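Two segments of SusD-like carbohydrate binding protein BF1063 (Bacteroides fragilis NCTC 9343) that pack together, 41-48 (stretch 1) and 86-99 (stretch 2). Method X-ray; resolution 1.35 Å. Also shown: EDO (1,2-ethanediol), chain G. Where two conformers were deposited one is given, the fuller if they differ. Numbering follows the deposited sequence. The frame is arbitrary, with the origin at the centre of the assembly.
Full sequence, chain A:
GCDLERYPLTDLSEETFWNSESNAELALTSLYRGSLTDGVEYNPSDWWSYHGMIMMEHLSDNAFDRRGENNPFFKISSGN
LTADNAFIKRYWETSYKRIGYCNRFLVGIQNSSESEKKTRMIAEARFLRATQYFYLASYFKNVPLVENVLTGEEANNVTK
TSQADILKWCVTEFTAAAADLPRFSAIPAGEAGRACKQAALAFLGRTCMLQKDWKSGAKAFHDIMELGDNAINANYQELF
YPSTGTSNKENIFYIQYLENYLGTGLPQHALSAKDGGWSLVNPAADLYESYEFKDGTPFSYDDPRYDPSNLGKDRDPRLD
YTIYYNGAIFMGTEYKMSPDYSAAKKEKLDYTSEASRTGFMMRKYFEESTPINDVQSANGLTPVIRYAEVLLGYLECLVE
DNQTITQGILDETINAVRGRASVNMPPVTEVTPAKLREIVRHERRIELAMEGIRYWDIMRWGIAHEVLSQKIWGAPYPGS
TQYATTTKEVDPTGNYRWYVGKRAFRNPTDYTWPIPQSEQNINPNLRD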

# COMPACT_ATOMS: atom_id res chain seq x y z
N GLU A 41 -5.84 -15.52 0.55
CA GLU A 41 -6.49 -15.02 1.78
C GLU A 41 -7.68 -14.20 1.35
O GLU A 41 -7.64 -13.48 0.36
CB GLU A 41 -5.53 -14.23 2.64
CG GLU A 41 -4.93 -13.02 2.00
CD GLU A 41 -4.04 -12.21 2.89
OE1 GLU A 41 -3.60 -12.70 3.95
OE2 GLU A 41 -3.80 -11.02 2.56
N TYR A 42 -8.75 -14.27 2.14
CA TYR A 42 -10.01 -13.59 1.86
C TYR A 42 -10.20 -12.36 2.71
O TYR A 42 -11.23 -11.69 2.62
CB TYR A 42 -11.18 -14.57 2.05
CG TYR A 42 -11.06 -15.73 1.07
CD1 TYR A 42 -11.37 -15.55 -0.27
CD2 TYR A 42 -10.55 -16.96 1.48
CE1 TYR A 42 -11.23 -16.61 -1.17
CE2 TYR A 42 -10.41 -18.00 0.56
CZ TYR A 42 -10.75 -17.79 -0.74
OH TYR A 42 -10.63 -18.83 -1.68
N ASN A 43 -9.16 -12.01 3.47
CA ASN A 43 -9.13 -10.87 4.34
C ASN A 43 -7.68 -10.64 4.71
O ASN A 43 -6.83 -11.51 4.46
CB ASN A 43 -10.03 -11.10 5.57
CG ASN A 43 -9.88 -12.45 6.13
OD1 ASN A 43 -8.81 -12.82 6.64
ND2 ASN A 43 -10.93 -13.27 5.96
N PRO A 44 -7.36 -9.49 5.31
CA PRO A 44 -5.96 -9.25 5.67
C PRO A 44 -5.41 -10.22 6.69
O PRO A 44 -6.12 -10.56 7.62
CB PRO A 44 -6.00 -7.85 6.29
CG PRO A 44 -7.17 -7.19 5.64
CD PRO A 44 -8.19 -8.31 5.57
N SER A 45 -4.18 -10.67 6.51
CA SER A 45 -3.47 -11.39 7.53
C SER A 45 -2.39 -10.54 8.18
O SER A 45 -1.80 -10.94 9.18
CB SER A 45 -2.83 -12.68 6.99
OG SER A 45 -1.89 -12.39 6.00
N ASP A 46 -2.12 -9.38 7.60
CA ASP A 46 -1.10 -8.45 8.08
C ASP A 46 -1.26 -7.14 7.36
O ASP A 46 -1.81 -7.12 6.28
CB ASP A 46 0.30 -8.97 7.78
CG ASP A 46 1.34 -8.18 8.51
OD1 ASP A 46 1.31 -8.27 9.75
OD2 ASP A 46 2.16 -7.47 7.88
N TRP A 47 -0.74 -6.05 7.93
CA TRP A 47 -0.72 -4.79 7.21
C TRP A 47 0.04 -4.91 5.89
O TRP A 47 -0.17 -4.07 5.00
CB TRP A 47 -0.05 -3.70 8.06
CG TRP A 47 -0.79 -3.47 9.35
CD1 TRP A 47 -0.43 -3.92 10.59
CD2 TRP A 47 -2.05 -2.81 9.51
NE1 TRP A 47 -1.40 -3.55 11.52
CE2 TRP A 47 -2.38 -2.86 10.87
CE3 TRP A 47 -2.89 -2.10 8.64
CZ2 TRP A 47 -3.54 -2.27 11.37
CZ3 TRP A 47 -4.02 -1.49 9.16
CH2 TRP A 47 -4.34 -1.61 10.50
N TRP A 48 0.92 -5.90 5.75
CA TRP A 48 1.74 -6.04 4.55
C TRP A 48 1.34 -7.21 3.67
O TRP A 48 2.00 -7.46 2.68
CB TRP A 48 3.21 -6.17 4.91
CG TRP A 48 3.72 -5.01 5.71
CD1 TRP A 48 3.36 -3.71 5.57
CD2 TRP A 48 4.68 -5.04 6.78
NE1 TRP A 48 4.04 -2.93 6.47
CE2 TRP A 48 4.84 -3.73 7.23
CE3 TRP A 48 5.39 -6.05 7.40
CZ2 TRP A 48 5.69 -3.40 8.27
CZ3 TRP A 48 6.23 -5.73 8.44
CH2 TRP A 48 6.36 -4.43 8.89
C1 EDO G . 3.52 -10.24 6.78
O1 EDO G . 3.31 -10.55 8.19
C2 EDO G . 4.93 -10.57 6.36
O2 EDO G . 5.87 -9.79 7.12
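Stretch 2, residues 86-99: AFIKRYWETSYKRI

How does the second stretch lie on the first? Residues 86-99 form a helix, each backbone N–H from Arg90 onward bonded to the carbonyl four residues earlier, while 41-48 has no regular helix or strand. The two run in the same sense: CA of Asn43 is 6.5 Å from CA of Phe87, CA of Pro44 6.5 Å from CA of Arg90, and CA of Asp46 6.2 Å from CA of Thr94. Together they bury 670 Å².

Which bump fills which hollow? The ring of Tyr91 is wedged between Pro44 and Trp47. Pro44 CG lies over one face, 3.5 Å from Tyr91 CZ, in a CH-pi contact; over the opposite face the six-membered ring of Trp47 makes an offset stack, with planes at 19° and Trp47 CZ3 3.4 Å from Tyr91 CD1. The proline ring in turn touches a second aromatic side chain, since Pro44 CD also meets the edge of the Phe87 ring, 3.7 Å from Phe87 CD2.

What holds the loop where Arg90 crosses it? Its side chain, m at chi1 to chi3, brings NE to 3.0 Å from Pro44 O in a hydrogen bond; NH2 adds a weak one to the same oxygen. The guanidinium also touches Ser45, whose CA is 3.6 Å from Arg90 NH2, and one turn on Thr94 CG2 packs 3.4 Å from Ser45 O.

How is the far end fastened? Arg98 extends from the helix so that NH1 meets Asp46 OD1 at 2.5 Å, a short, nearly straight salt bridge. A water donates to both Asp46 OD1 and Thr94 OG1, filling space between loop and helix. Beside it, Trp47 NE1 donates to Ser95 OG at 2.8 Å, pinning the indole edge while its face stays on Tyr91.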

# COMPACT_ATOMS: atom_id res chain seq x y z
N ALA A 86 -15.75 -7.41 10.20
CA ALA A 86 -14.79 -8.50 10.31
C ALA A 86 -13.39 -8.09 9.88
O ALA A 86 -12.41 -8.64 10.39
CB ALA A 86 -15.24 -9.68 9.47
N PHE A 87 -13.27 -7.15 8.96
CA PHE A 87 -11.96 -6.76 8.44
C PHE A 87 -11.22 -5.92 9.45
O PHE A 87 -10.03 -6.13 9.63
CB PHE A 87 -12.12 -6.07 7.08
CG PHE A 87 -12.66 -7.00 6.02
CD1 PHE A 87 -14.00 -7.23 5.90
CD2 PHE A 87 -11.81 -7.69 5.16
CE1 PHE A 87 -14.50 -8.11 4.94
CE2 PHE A 87 -12.30 -8.55 4.20
CZ PHE A 87 -13.62 -8.75 4.07
N ILE A 88 -11.89 -4.98 10.10
CA ILE A 88 -11.19 -4.18 11.11
C ILE A 88 -10.79 -5.11 12.26
O ILE A 88 -9.74 -4.90 12.89
CB ILE A 88 -11.93 -2.92 11.60
CG1 ILE A 88 -13.14 -3.25 12.47
CG2 ILE A 88 -12.28 -2.03 10.39
CD1 ILE A 88 -13.91 -2.01 13.03
N LYS A 89 -11.60 -6.11 12.59
CA LYS A 89 -11.21 -7.04 13.65
C LYS A 89 -9.96 -7.81 13.27
O LYS A 89 -9.09 -8.03 14.13
CB LYS A 89 -12.35 -7.99 14.01
CG LYS A 89 -12.03 -9.01 15.08
CD LYS A 89 -11.75 -8.38 16.42
CE LYS A 89 -11.19 -9.37 17.44
NZ LYS A 89 -12.10 -10.48 17.73
N ARG A 90 -9.81 -8.23 12.00
CA ARG A 90 -8.57 -8.90 11.58
C ARG A 90 -7.36 -8.01 11.74
O ARG A 90 -6.32 -8.45 12.22
CB ARG A 90 -8.60 -9.36 10.11
CG ARG A 90 -9.52 -10.53 9.78
CD ARG A 90 -8.98 -11.86 10.23
NE ARG A 90 -7.77 -12.25 9.52
CZ ARG A 90 -6.95 -13.24 9.87
NH1 ARG A 90 -7.19 -14.01 10.92
NH2 ARG A 90 -5.87 -13.49 9.14
N TYR A 91 -7.44 -6.78 11.25
CA TYR A 91 -6.30 -5.88 11.38
C TYR A 91 -5.94 -5.73 12.86
O TYR A 91 -4.77 -5.76 13.22
CB TYR A 91 -6.59 -4.53 10.77
CG TYR A 91 -6.50 -4.40 9.27
CD1 TYR A 91 -5.29 -4.57 8.62
CD2 TYR A 91 -7.60 -4.01 8.51
CE1 TYR A 91 -5.16 -4.33 7.25
CE2 TYR A 91 -7.48 -3.80 7.12
CZ TYR A 91 -6.25 -3.94 6.52
OH TYR A 91 -6.18 -3.67 5.16
N TRP A 92 -6.94 -5.52 13.71
CA TRP A 92 -6.72 -5.39 15.14
C TRP A 92 -6.03 -6.62 15.74
O TRP A 92 -5.00 -6.53 16.46
CB TRP A 92 -8.04 -5.17 15.85
CG TRP A 92 -7.96 -5.05 17.35
CD1 TRP A 92 -7.95 -6.06 18.25
CD2 TRP A 92 -7.93 -3.83 18.12
NE1 TRP A 92 -7.89 -5.55 19.54
CE2 TRP A 92 -7.90 -4.19 19.48
CE3 TRP A 92 -7.95 -2.47 17.79
CZ2 TRP A 92 -7.88 -3.23 20.51
CZ3 TRP A 92 -7.91 -1.53 18.82
CH2 TRP A 92 -7.89 -1.92 20.15
N GLU A 93 -6.61 -7.79 15.53
CA GLU A 93 -6.07 -8.96 16.19
C GLU A 93 -4.69 -9.34 15.64
O GLU A 93 -3.81 -9.69 16.44
CB GLU A 93 -7.03 -10.12 16.08
CG GLU A 93 -7.09 -10.74 14.74
CD GLU A 93 -8.21 -11.75 14.64
OE1 GLU A 93 -8.96 -11.94 15.63
OE2 GLU A 93 -8.34 -12.37 13.56
N THR A 94 -4.46 -9.26 14.33
CA THR A 94 -3.13 -9.61 13.85
C THR A 94 -2.10 -8.63 14.41
O THR A 94 -0.96 -9.03 14.73
CB THR A 94 -3.05 -9.68 12.32
OG1 THR A 94 -3.36 -8.41 11.75
CG2 THR A 94 -3.99 -10.76 11.77
N SER A 95 -2.47 -7.37 14.57
CA SER A 95 -1.55 -6.38 15.16
C SER A 95 -1.17 -6.77 16.56
O SER A 95 0.01 -6.84 16.91
CB SER A 95 -2.18 -5.00 15.19
OG SER A 95 -2.49 -4.51 13.88
N TYR A 96 -2.17 -6.99 17.40
CA TYR A 96 -1.92 -7.29 18.82
C TYR A 96 -1.31 -8.65 19.01
O TYR A 96 -0.56 -8.87 19.98
CB TYR A 96 -3.19 -7.03 19.66
CG TYR A 96 -3.36 -5.56 19.97
CD1 TYR A 96 -2.49 -4.92 20.84
CD2 TYR A 96 -4.36 -4.79 19.38
CE1 TYR A 96 -2.60 -3.54 21.12
CE2 TYR A 96 -4.50 -3.45 19.66
CZ TYR A 96 -3.62 -2.82 20.54
OH TYR A 96 -3.77 -1.48 20.85
N LYS A 97 -1.57 -9.59 18.11
CA LYS A 97 -0.89 -10.89 18.17
C LYS A 97 0.61 -10.67 17.94
O LYS A 97 1.44 -11.15 18.73
CB LYS A 97 -1.44 -11.88 17.16
CG LYS A 97 -0.93 -13.30 17.32
CD LYS A 97 -1.77 -14.31 16.57
CE LYS A 97 -1.38 -15.75 16.93
N ARG A 98 1.00 -9.94 16.90
CA ARG A 98 2.39 -9.70 16.66
C ARG A 98 3.00 -8.87 17.81
O ARG A 98 4.09 -9.21 18.28
CB ARG A 98 2.64 -8.98 15.34
CG ARG A 98 4.08 -8.60 15.26
CD ARG A 98 4.52 -7.94 14.02
NE ARG A 98 4.71 -8.84 12.90
CZ ARG A 98 3.95 -8.87 11.83
NH1 ARG A 98 2.82 -8.19 11.78
NH2 ARG A 98 4.28 -9.64 10.82
N ILE A 99 2.29 -7.86 18.30
CA ILE A 99 2.79 -7.06 19.41
C ILE A 99 3.09 -7.96 20.61
O ILE A 99 4.16 -7.85 21.22
CB ILE A 99 1.79 -5.96 19.77
CG1 ILE A 99 1.80 -4.87 18.67
CG2 ILE A 99 2.11 -5.34 21.17
CD1 ILE A 99 0.55 -3.97 18.72
O HOH W 1 -6.13 -13.58 6.29
O HOH W 2 -0.61 -7.14 11.30